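Local coordinates for N-terminal acetyltransferase B complex subunit MDM20 (Candida albicans, PDB 5K04), which forms the non-catalytic subunit of the NatB N-terminal acetyltransferase complex and probably serves as the helical scaffold that holds the catalytic subunit, at residues N423-L427 with S738-C742. Numbering follows the deposited sequence.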
loop_
_atom_site.group_PDB
_atom_site.type_symbol
_atom_site.label_atom_id
_atom_site.label_comp_id
_atom_site.label_asym_id
_atom_site.label_seq_id
_atom_site.Cartn_x
_atom_site.Cartn_y
_atom_site.Cartn_z
ATOM N N ASN A 423 26.527 -5.208 -5.570
ATOM C CA ASN A 423 26.443 -6.511 -4.931
ATOM C C ASN A 423 26.589 -6.421 -3.415
ATOM O O ASN A 423 26.861 -7.433 -2.757
ATOM C CB ASN A 423 27.492 -7.450 -5.532
ATOM C CG ASN A 423 27.256 -7.694 -7.005
ATOM O OD1 ASN A 423 26.184 -8.156 -7.419
ATOM N ND2 ASN A 423 28.249 -7.367 -7.809
ATOM N N THR A 424 26.397 -5.221 -2.858
ATOM C CA THR A 424 26.433 -4.961 -1.421
ATOM C C THR A 424 25.079 -5.284 -0.775
ATOM O O THR A 424 24.466 -4.469 -0.083
ATOM C CB THR A 424 26.812 -3.504 -1.191
ATOM O OG1 THR A 424 25.899 -2.666 -1.915
ATOM C CG2 THR A 424 28.207 -3.235 -1.693
ATOM N N ASN A 425 24.611 -6.513 -1.006
ATOM C CA ASN A 425 23.245 -6.881 -0.640
ATOM C C ASN A 425 23.067 -7.006 0.870
ATOM O O ASN A 425 21.931 -7.019 1.361
ATOM C CB ASN A 425 22.898 -8.177 -1.359
ATOM C CG ASN A 425 23.300 -8.142 -2.832
ATOM O OD1 ASN A 425 23.070 -7.152 -3.538
ATOM N ND2 ASN A 425 23.938 -9.211 -3.286
ATOM N N ASP A 426 24.193 -7.023 1.577
ATOM C CA ASP A 426 24.314 -7.117 3.026
ATOM C C ASP A 426 23.688 -5.924 3.755
ATOM O O ASP A 426 23.293 -6.051 4.915
ATOM C CB ASP A 426 25.828 -7.182 3.318
ATOM C CG ASP A 426 26.178 -8.094 4.401
ATOM O OD1 ASP A 426 25.590 -7.973 5.492
ATOM O OD2 ASP A 426 27.070 -8.934 4.174
ATOM N N LEU A 427 23.622 -4.756 3.102
ATOM C CA LEU A 427 23.621 -3.461 3.779
ATOM C C LEU A 427 22.297 -2.715 3.689
ATOM O O LEU A 427 22.193 -1.588 4.195
ATOM C CB LEU A 427 24.733 -2.571 3.203
ATOM C CG LEU A 427 26.144 -3.162 3.160
ATOM C CD1 LEU A 427 27.119 -2.175 2.514
ATOM C CD2 LEU A 427 26.616 -3.589 4.567
ATOM N N SER A 738 31.390 -6.480 2.090
ATOM C CA SER A 738 30.019 -6.897 1.798
ATOM C C SER A 738 29.942 -7.635 0.471
ATOM O O SER A 738 29.228 -8.635 0.348
ATOM C CB SER A 738 29.082 -5.685 1.776
ATOM O OG SER A 738 27.791 -6.048 1.319
ATOM N N ILE A 739 30.642 -7.131 -0.546
ATOM C CA ILE A 739 30.692 -7.827 -1.828
ATOM C C ILE A 739 31.253 -9.226 -1.630
ATOM O O ILE A 739 30.705 -10.212 -2.132
ATOM C CB ILE A 739 31.521 -7.022 -2.847
ATOM C CG1 ILE A 739 30.735 -5.801 -3.323
ATOM C CG2 ILE A 739 31.944 -7.895 -4.021
ATOM C CD1 ILE A 739 31.617 -4.777 -4.016
ATOM N N GLU A 740 32.335 -9.329 -0.857
ATOM C CA GLU A 740 32.979 -10.616 -0.615
ATOM C C GLU A 740 32.025 -11.584 0.071
ATOM O O GLU A 740 31.735 -12.665 -0.450
ATOM C CB GLU A 740 34.242 -10.409 0.231
ATOM C CG GLU A 740 34.947 -11.719 0.629
ATOM C CD GLU A 740 36.415 -11.530 1.005
ATOM O OE1 GLU A 740 36.912 -10.389 0.987
ATOM O OE2 GLU A 740 37.070 -12.533 1.317
ATOM N N ASP A 741 31.518 -11.197 1.246
ATOM C CA ASP A 741 30.622 -12.063 2.004
ATOM C C ASP A 741 29.424 -12.512 1.163
ATOM O O ASP A 741 29.068 -13.697 1.157
ATOM C CB ASP A 741 30.159 -11.336 3.270
ATOM C CG ASP A 741 31.306 -11.019 4.221
ATOM O OD1 ASP A 741 32.309 -11.764 4.229
ATOM O OD2 ASP A 741 31.204 -10.027 4.967
ATOM N N CYS A 742 28.799 -11.587 0.430
ATOM C CA CYS A 742 27.585 -11.965 -0.291
ATOM C C CYS A 742 27.914 -12.857 -1.493
ATOM O O CYS A 742 27.220 -13.846 -1.745
ATOM C CB CYS A 742 26.790 -10.711 -0.692
ATOM S SG CYS A 742 26.155 -9.728 0.664
HETATM O O HOH W 1 29.423 -7.410 5.174
#
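Asp426 reaches across to Ser738, Asp741 and Cys742 of helix 729-747. Its CB lies 3.0 Å from OG of Ser738, close for a carbon against a hydroxyl oxygen, and 3.7 Å from SG of Cys742. CG stays near both atoms, and OD2 lies 3.7 Å from SG of Cys742 and near CB of Asp741. The two carboxylates stand near each other with planes 63° apart, OD2 of Asp426 being 4.3 Å from OD2 of Asp741. A water donates to both oxygens, weakly to that of Asp426, which probably eases the repulsion between like charges.

A chi1 of 172° swings OG of Ser738 away from the backbone N and into the loop, where it also lies 3.2 Å from CA of Thr424 and beside CG of Leu427. It is buried, mostly against carbon atoms, and has no hydrogen-bond partner in the model. Next to this hydroxyl, SG of Cys742 lies 3.5 Å from the backbone N of Asp426. Thr424 is the central residue of an inverse gamma turn, and its CG2 rests 4.0 Å from CG1 of Ile739.

The side chain of Asn423 hydrogen-bonds to Thr663 and Gln711. The contact thus packs the connection between helices 409-419 and 429-434 onto helix 729-747, whose Ile739 also touches helix 707-717, joining the TPR-like family region to the C-terminal helices.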